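Local coordinates for uncharacterized protein (Pseudomonas aeruginosa, PDB 4O5P) that is a phospholipase effector of the type VI secretion system (Tle1), probably hydrolysing membrane phospholipids with an alpha/beta-hydrolase-type catalytic domain, at residues I146-L150 and A245-L250; E196-R200 and W249-L253. One frame throughout, in Å; residues are numbered along the deposited sequence.

Helix 238-254 is common to both contacts: interaction 1 sets its middle against helix 139-162, and interaction 2 sets its C-terminal end against helix 195-219. The two centres lie 8 Å apart and share Trp249, whose indole reaches Ile146 and Asn147 in the first and carries the Arg199 guanidinium in the second. The contacts also touch directly, Asn147 OD1 lying 3.2 Å from Arg199 CD and Leu150 CD1 4.1 Å from Leu253 CD1. Helix 238-254 follows strand 225-236 through a probable nucleophile elbow at Ser237; the side chain of Ile146 lies near, without touching, the elbow residues, and interaction 2 is at the helix's far end.

Interaction 1: I146-L150 and A245-L250; sequences INWGL and AFANWL
Both segments are helical, inside helices 139-162 and 238-254; their local axes approach to 9.8 Å and cross at -52°, with Ile146 and Phe246 in register (CA to CA 5.5 Å). Ala245 comes first, its CB directed at helix 139-162 and 3.6 Å from CD1 of Ile146 (chi1 m, chi2 t). At Phe246, chi1 near t and chi2 near -90° carry the ring edge to the backbone of helix 139-162, CE2 lying 3.7 Å from both Gly149 C and Leu150 N and 3.8 Å from CD2 of Leu150 (m, t). Gly149 has no side chain here; a CB would point toward helix 238-254 and fit tightly, 3.4 Å from Phe246 CD2. The CA-to-CB bond of Trp249 points toward helix 139-162, and with chi1 m and chi2 near 0° the indole has Ile146 CG2 3.4 Å from CE3 and Asn147 OD1 3.5 Å from CZ3 at the ring edge, while Leu150 CD1 lies 4.2 Å from Trp249 CB. Leu250 closes the row, CD1 4.1 Å from Leu150 CD2. Phe246 also rests on Leu69, Leu231 and Ile233 of the central sheet, so two helices pack together over its strands, consistent with the alpha/beta-hydrolase clan of the catalytic domain. No hydrogen bond crosses the interface, and Asn147 OD1 is buried without a polar partner: apolar packing, with aromatic contact to the backbone, holds these helices together.

Interaction 2: E196-R200 and W249-L253; sequences EKKRR and WLQEL
Arg199, Glu252 and Leu253 bury the most surface where helices 195-219 and 238-254 cross, local axes 10.8 Å apart at -69°; CA atoms pair as Glu196-Trp249 (7.4 Å) and Arg200-Leu253 (6.6 Å). Arg199 (m, t, m, chi4 -85°) lays its guanidinium flat on the Trp249 indole, planes at 5° and centres 3.5 Å apart, a cation-pi stack with CZ 3.5 Å from the six-membered ring centroid. Glu252, its chi1 of 121° lying between rotamer wells, meets the guanidinium edge in a salt bridge: Arg199 NE to OE2 3.2 Å, NH2 to OE1 3.1 Å. A water bridges Glu252 OE2 (2.9 Å) and Glu196 O (3.0 Å). Leu253 CD2 lies 4.0 Å from Arg200 CB and over one face of the Arg200 guanidinium, whose NH2 makes a weak hydrogen bond to Leu253 O (3.5 Å). Buried Arg199, between the Trp249 face and Glu252, thus joins the C-terminal end of helix 238-254 to helix 195-219, beside Asn147 of helix 139-162, by a salt bridge and a cation-pi stack.

Interaction 1: I146-L150 and A245-L250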
ATOM      1  N   ILE A 146      -8.809   3.808   7.213  1.00 15.72           N
ATOM      2  CA  ILE A 146      -8.545   3.253   8.545  1.00 16.58           C
ATOM      3  C   ILE A 146      -9.732   3.518   9.485  1.00 18.59           C
ATOM      4  O   ILE A 146     -10.226   2.613  10.161  1.00 16.35           O
ATOM      5  CB  ILE A 146      -7.249   3.858   9.147  1.00 17.74           C
ATOM      6  CG1 ILE A 146      -6.048   3.494   8.268  1.00 14.10           C
ATOM      7  CG2 ILE A 146      -6.995   3.319  10.542  1.00 13.04           C
ATOM      8  CD1 ILE A 146      -4.890   4.444   8.427  1.00 14.41           C
ATOM      9  N   ASN A 147     -10.216   4.751   9.498  1.00 16.39           N
ATOM     10  CA  ASN A 147     -11.313   5.094  10.401  1.00 16.65           C
ATOM     11  C   ASN A 147     -12.643   4.422  10.052  1.00 18.14           C
ATOM     12  O   ASN A 147     -13.403   4.027  10.949  1.00 17.05           O
ATOM     13  CB  ASN A 147     -11.435   6.620  10.554  1.00 16.13           C
ATOM     14  CG  ASN A 147     -10.300   7.202  11.397  1.00 18.95           C
ATOM     15  OD1 ASN A 147      -9.807   6.541  12.303  1.00 18.76           O
ATOM     16  ND2 ASN A 147      -9.866   8.429  11.084  1.00 18.09           N
ATOM     17  N   TRP A 148     -12.912   4.289   8.754  1.00 14.02           N
ATOM     18  CA  TRP A 148     -14.027   3.487   8.261  1.00 16.82           C
ATOM     19  C   TRP A 148     -13.902   2.079   8.830  1.00 17.66           C
ATOM     20  O   TRP A 148     -14.871   1.513   9.337  1.00 19.43           O
ATOM     21  CB  TRP A 148     -13.966   3.394   6.729  1.00 20.62           C
ATOM     22  CG  TRP A 148     -15.119   2.639   6.119  1.00 17.52           C
ATOM     23  CD1 TRP A 148     -16.356   3.142   5.820  1.00 19.33           C
ATOM     24  CD2 TRP A 148     -15.141   1.260   5.725  1.00 19.63           C
ATOM     25  NE1 TRP A 148     -17.145   2.161   5.267  1.00 19.28           N
ATOM     26  CE2 TRP A 148     -16.422   0.994   5.199  1.00 21.82           C
ATOM     27  CE3 TRP A 148     -14.210   0.215   5.781  1.00 18.36           C
ATOM     28  CZ2 TRP A 148     -16.795  -0.269   4.734  1.00 21.05           C
ATOM     29  CZ3 TRP A 148     -14.581  -1.035   5.314  1.00 19.77           C
ATOM     30  CH2 TRP A 148     -15.861  -1.267   4.799  1.00 19.74           C
ATOM     31  N   GLY A 149     -12.691   1.534   8.748  1.00 16.25           N
ATOM     32  CA  GLY A 149     -12.398   0.211   9.283  1.00 17.26           C
ATOM     33  C   GLY A 149     -12.774   0.106  10.744  1.00 19.76           C
ATOM     34  O   GLY A 149     -13.505  -0.813  11.134  1.00 16.41           O
ATOM     35  N   LEU A 150     -12.299   1.059  11.551  1.00 19.38           N
ATOM     36  CA  LEU A 150     -12.691   1.110  12.960  1.00 18.29           C
ATOM     37  C   LEU A 150     -14.220   1.127  13.149  1.00 18.73           C
ATOM     38  O   LEU A 150     -14.752   0.355  13.950  1.00 17.44           O
ATOM     39  CB  LEU A 150     -12.014   2.288  13.673  1.00 17.59           C
ATOM     40  CG  LEU A 150     -10.499   2.122  13.847  1.00 17.10           C
ATOM     41  CD1 LEU A 150      -9.831   3.418  14.283  1.00 16.68           C
ATOM     42  CD2 LEU A 150     -10.210   0.999  14.850  1.00 19.81           C
ATOM     43  N   ALA A 245      -1.585   0.746  10.629  1.00 14.41           N
ATOM     44  CA  ALA A 245      -2.067   1.886  11.401  1.00 12.51           C
ATOM     45  C   ALA A 245      -3.357   1.525  12.146  1.00 14.15           C
ATOM     46  O   ALA A 245      -3.510   1.854  13.315  1.00 15.80           O
ATOM     47  CB  ALA A 245      -2.270   3.104  10.494  1.00 13.58           C
ATOM     48  N   PHE A 246      -4.274   0.833  11.473  1.00 15.25           N
ATOM     49  CA  PHE A 246      -5.503   0.321  12.086  1.00 14.13           C
ATOM     50  C   PHE A 246      -5.205  -0.485  13.356  1.00 17.18           C
ATOM     51  O   PHE A 246      -5.779  -0.233  14.414  1.00 15.75           O
ATOM     52  CB  PHE A 246      -6.258  -0.533  11.059  1.00 15.78           C
ATOM     53  CG  PHE A 246      -7.398  -1.346  11.625  1.00 19.27           C
ATOM     54  CD1 PHE A 246      -7.181  -2.644  12.103  1.00 17.90           C
ATOM     55  CD2 PHE A 246      -8.687  -0.840  11.631  1.00 15.36           C
ATOM     56  CE1 PHE A 246      -8.224  -3.394  12.602  1.00 19.38           C
ATOM     57  CE2 PHE A 246      -9.746  -1.589  12.127  1.00 20.74           C
ATOM     58  CZ  PHE A 246      -9.515  -2.873  12.620  1.00 20.54           C
ATOM     59  N   ALA A 247      -4.300  -1.447  13.255  1.00 14.95           N
ATOM     60  CA  ALA A 247      -3.920  -2.269  14.402  1.00 15.47           C
ATOM     61  C   ALA A 247      -3.429  -1.409  15.567  1.00 16.23           C
ATOM     62  O   ALA A 247      -3.866  -1.611  16.715  1.00 17.14           O
ATOM     63  CB  ALA A 247      -2.865  -3.297  14.004  1.00 14.06           C
ATOM     64  N   ASN A 248      -2.540  -0.453  15.285  1.00 16.48           N
ATOM     65  CA  ASN A 248      -2.093   0.468  16.343  1.00 15.73           C
ATOM     66  C   ASN A 248      -3.171   1.382  16.951  1.00 18.56           C
ATOM     67  O   ASN A 248      -3.263   1.519  18.180  1.00 21.77           O
ATOM     68  CB  ASN A 248      -0.891   1.302  15.880  1.00 16.19           C
ATOM     69  CG  ASN A 248       0.406   0.517  15.935  1.00 19.55           C
ATOM     70  OD1 ASN A 248       0.720  -0.104  16.952  1.00 20.41           O
ATOM     71  ND2 ASN A 248       1.141   0.498  14.826  1.00 16.87           N
ATOM     72  N   TRP A 249      -3.968   2.032  16.109  1.00 17.88           N
ATOM     73  CA  TRP A 249      -5.075   2.862  16.604  1.00 19.92           C
ATOM     74  C   TRP A 249      -6.102   2.038  17.404  1.00 18.51           C
ATOM     75  O   TRP A 249      -6.719   2.522  18.368  1.00 20.37           O
ATOM     76  CB  TRP A 249      -5.756   3.603  15.441  1.00 15.94           C
ATOM     77  CG  TRP A 249      -4.840   4.569  14.730  1.00 18.73           C
ATOM     78  CD1 TRP A 249      -3.512   4.812  15.008  1.00 17.43           C
ATOM     79  CD2 TRP A 249      -5.175   5.424  13.622  1.00 19.31           C
ATOM     80  NE1 TRP A 249      -3.017   5.761  14.142  1.00 19.69           N
ATOM     81  CE2 TRP A 249      -4.010   6.148  13.280  1.00 16.83           C
ATOM     82  CE3 TRP A 249      -6.346   5.649  12.890  1.00 19.00           C
ATOM     83  CZ2 TRP A 249      -3.987   7.085  12.240  1.00 20.12           C
ATOM     84  CZ3 TRP A 249      -6.322   6.583  11.854  1.00 18.70           C
ATOM     85  CH2 TRP A 249      -5.145   7.280  11.535  1.00 19.05           C
ATOM     86  N   LEU A 250      -6.271   0.780  17.026  1.00 21.33           N
ATOM     87  CA  LEU A 250      -7.210  -0.075  17.722  1.00 18.33           C
ATOM     88  C   LEU A 250      -6.634  -0.422  19.090  1.00 22.30           C
ATOM     89  O   LEU A 250      -7.346  -0.396  20.108  1.00 20.96           O
ATOM     90  CB  LEU A 250      -7.508  -1.321  16.903  1.00 15.87           C
ATOM     91  CG  LEU A 250      -8.447  -2.342  17.546  1.00 20.32           C
ATOM     92  CD1 LEU A 250      -9.804  -1.703  17.873  1.00 19.82           C
ATOM     93  CD2 LEU A 250      -8.621  -3.528  16.618  1.00 19.51           C
TER

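Interaction 2: E196-R200 and W249-L253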
ATOM      1  N   GLU A 196      -5.727  10.690  17.873  1.00 24.97           N
ATOM      2  CA  GLU A 196      -6.131   9.800  18.957  1.00 26.57           C
ATOM      3  C   GLU A 196      -7.367  10.359  19.669  1.00 27.76           C
ATOM      4  O   GLU A 196      -8.400   9.675  19.812  1.00 27.73           O
ATOM      5  CB  GLU A 196      -4.968   9.610  19.936  1.00 31.83           C
ATOM      6  CG  GLU A 196      -5.141   8.429  20.884  1.00 30.59           C
ATOM      7  CD  GLU A 196      -3.940   8.208  21.803  1.00 38.72           C
ATOM      8  OE1 GLU A 196      -2.931   8.941  21.671  1.00 40.73           O
ATOM      9  OE2 GLU A 196      -4.013   7.299  22.662  1.00 35.63           O
ATOM     10  N   LYS A 197      -7.273  11.619  20.078  1.00 30.00           N
ATOM     11  CA  LYS A 197      -8.374  12.266  20.786  1.00 30.26           C
ATOM     12  C   LYS A 197      -9.650  12.266  19.967  1.00 29.05           C
ATOM     13  O   LYS A 197     -10.729  11.947  20.486  1.00 29.45           O
ATOM     14  CB  LYS A 197      -8.007  13.701  21.165  1.00 31.42           C
ATOM     15  CG  LYS A 197      -6.984  13.807  22.276  1.00 33.36           C
ATOM     16  CD  LYS A 197      -6.712  15.272  22.623  1.00 37.80           C
ATOM     17  CE  LYS A 197      -5.706  15.400  23.777  1.00 40.74           C
ATOM     18  NZ  LYS A 197      -6.226  14.840  25.061  1.00 47.27           N
ATOM     19  N   LYS A 198      -9.531  12.624  18.689  1.00 24.74           N
ATOM     20  CA  LYS A 198     -10.700  12.728  17.820  1.00 26.60           C
ATOM     21  C   LYS A 198     -11.379  11.378  17.581  1.00 25.05           C
ATOM     22  O   LYS A 198     -12.607  11.288  17.590  1.00 25.11           O
ATOM     23  CB  LYS A 198     -10.335  13.398  16.494  1.00 28.00           C
ATOM     24  CG  LYS A 198      -9.873  14.836  16.676  1.00 30.89           C
ATOM     25  CD  LYS A 198      -9.997  15.623  15.390  1.00 32.37           C
ATOM     26  CE  LYS A 198     -11.441  15.846  15.003  1.00 29.41           C
ATOM     27  NZ  LYS A 198     -11.527  16.580  13.712  1.00 29.15           N
ATOM     28  N   ARG A 199     -10.576  10.335  17.373  1.00 24.26           N
ATOM     29  CA  ARG A 199     -11.096   8.986  17.162  1.00 22.13           C
ATOM     30  C   ARG A 199     -11.814   8.466  18.417  1.00 24.59           C
ATOM     31  O   ARG A 199     -12.939   7.920  18.342  1.00 19.46           O
ATOM     32  CB  ARG A 199      -9.955   8.029  16.784  1.00 22.37           C
ATOM     33  CG  ARG A 199      -9.296   8.348  15.453  1.00 22.59           C
ATOM     34  CD  ARG A 199      -8.343   7.249  15.019  1.00 23.83           C
ATOM     35  NE  ARG A 199      -7.115   7.176  15.816  1.00 22.10           N
ATOM     36  CZ  ARG A 199      -6.016   7.904  15.594  1.00 21.12           C
ATOM     37  NH1 ARG A 199      -5.979   8.797  14.612  1.00 20.87           N
ATOM     38  NH2 ARG A 199      -4.950   7.750  16.371  1.00 20.19           N
ATOM     39  N   ARG A 200     -11.170   8.637  19.572  1.00 24.84           N
ATOM     40  CA  ARG A 200     -11.799   8.190  20.826  1.00 29.23           C
ATOM     41  C   ARG A 200     -13.105   8.925  21.093  1.00 26.79           C
ATOM     42  O   ARG A 200     -14.131   8.292  21.363  1.00 25.55           O
ATOM     43  CB  ARG A 200     -10.874   8.358  22.026  1.00 28.86           C
ATOM     44  CG  ARG A 200     -11.503   7.846  23.317  1.00 29.61           C
ATOM     45  CD  ARG A 200     -10.543   7.902  24.480  1.00 27.83           C
ATOM     46  NE  ARG A 200      -9.397   7.011  24.307  1.00 39.01           N
ATOM     47  CZ  ARG A 200      -9.431   5.692  24.508  1.00 34.92           C
ATOM     48  NH1 ARG A 200     -10.559   5.092  24.875  1.00 35.45           N
ATOM     49  NH2 ARG A 200      -8.337   4.970  24.333  1.00 30.48           N
ATOM     50  N   TRP A 249      -3.968   2.032  16.109  1.00 17.88           N
ATOM     51  CA  TRP A 249      -5.075   2.862  16.604  1.00 19.92           C
ATOM     52  C   TRP A 249      -6.102   2.038  17.404  1.00 18.51           C
ATOM     53  O   TRP A 249      -6.719   2.522  18.368  1.00 20.37           O
ATOM     54  CB  TRP A 249      -5.756   3.603  15.441  1.00 15.94           C
ATOM     55  CG  TRP A 249      -4.840   4.569  14.730  1.00 18.73           C
ATOM     56  CD1 TRP A 249      -3.512   4.812  15.008  1.00 17.43           C
ATOM     57  CD2 TRP A 249      -5.175   5.424  13.622  1.00 19.31           C
ATOM     58  NE1 TRP A 249      -3.017   5.761  14.142  1.00 19.69           N
ATOM     59  CE2 TRP A 249      -4.010   6.148  13.280  1.00 16.83           C
ATOM     60  CE3 TRP A 249      -6.346   5.649  12.890  1.00 19.00           C
ATOM     61  CZ2 TRP A 249      -3.987   7.085  12.240  1.00 20.12           C
ATOM     62  CZ3 TRP A 249      -6.322   6.583  11.854  1.00 18.70           C
ATOM     63  CH2 TRP A 249      -5.145   7.280  11.535  1.00 19.05           C
ATOM     64  N   LEU A 250      -6.271   0.780  17.026  1.00 21.33           N
ATOM     65  CA  LEU A 250      -7.210  -0.075  17.722  1.00 18.33           C
ATOM     66  C   LEU A 250      -6.634  -0.422  19.090  1.00 22.30           C
ATOM     67  O   LEU A 250      -7.346  -0.396  20.108  1.00 20.96           O
ATOM     68  CB  LEU A 250      -7.508  -1.321  16.903  1.00 15.87           C
ATOM     69  CG  LEU A 250      -8.447  -2.342  17.546  1.00 20.32           C
ATOM     70  CD1 LEU A 250      -9.804  -1.703  17.873  1.00 19.82           C
ATOM     71  CD2 LEU A 250      -8.621  -3.528  16.618  1.00 19.51           C
ATOM     72  N   GLN A 251      -5.339  -0.720  19.114  1.00 19.87           N
ATOM     73  CA  GLN A 251      -4.686  -1.049  20.374  1.00 21.93           C
ATOM     74  C   GLN A 251      -4.764   0.121  21.338  1.00 23.03           C
ATOM     75  O   GLN A 251      -5.085  -0.065  22.519  1.00 22.57           O
ATOM     76  CB  GLN A 251      -3.228  -1.436  20.161  1.00 22.76           C
ATOM     77  CG  GLN A 251      -2.573  -1.936  21.424  1.00 24.03           C
ATOM     78  CD  GLN A 251      -1.084  -2.155  21.267  1.00 28.73           C
ATOM     79  OE1 GLN A 251      -0.422  -1.494  20.454  1.00 24.21           O
ATOM     80  NE2 GLN A 251      -0.542  -3.082  22.054  1.00 23.30           N
ATOM     81  N   GLU A 252      -4.471   1.313  20.824  1.00 21.48           N
ATOM     82  CA  GLU A 252      -4.584   2.550  21.581  1.00 23.65           C
ATOM     83  C   GLU A 252      -6.006   2.732  22.141  1.00 22.72           C
ATOM     84  O   GLU A 252      -6.181   3.121  23.300  1.00 20.39           O
ATOM     85  CB  GLU A 252      -4.175   3.743  20.689  1.00 21.74           C
ATOM     86  CG  GLU A 252      -5.266   4.802  20.511  1.00 28.25           C
ATOM     87  CD  GLU A 252      -5.244   5.505  19.144  1.00 32.62           C
ATOM     88  OE1 GLU A 252      -4.144   5.969  18.715  1.00 28.79           O
ATOM     89  OE2 GLU A 252      -6.340   5.604  18.517  1.00 26.22           O
ATOM     90  N   LEU A 253      -7.015   2.442  21.318  1.00 19.39           N
ATOM     91  CA  LEU A 253      -8.411   2.622  21.730  1.00 23.42           C
ATOM     92  C   LEU A 253      -8.909   1.624  22.779  1.00 25.42           C
ATOM     93  O   LEU A 253      -9.820   1.928  23.563  1.00 23.02           O
ATOM     94  CB  LEU A 253      -9.322   2.518  20.516  1.00 21.40           C
ATOM     95  CG  LEU A 253      -9.580   3.818  19.769  1.00 25.83           C
ATOM     96  CD1 LEU A 253     -10.070   3.524  18.361  1.00 26.25           C
ATOM     97  CD2 LEU A 253     -10.605   4.637  20.532  1.00 24.09           C
TER
HETATM   98  O   HOH W   1      -8.156   6.773  20.412  1.00 25.65           O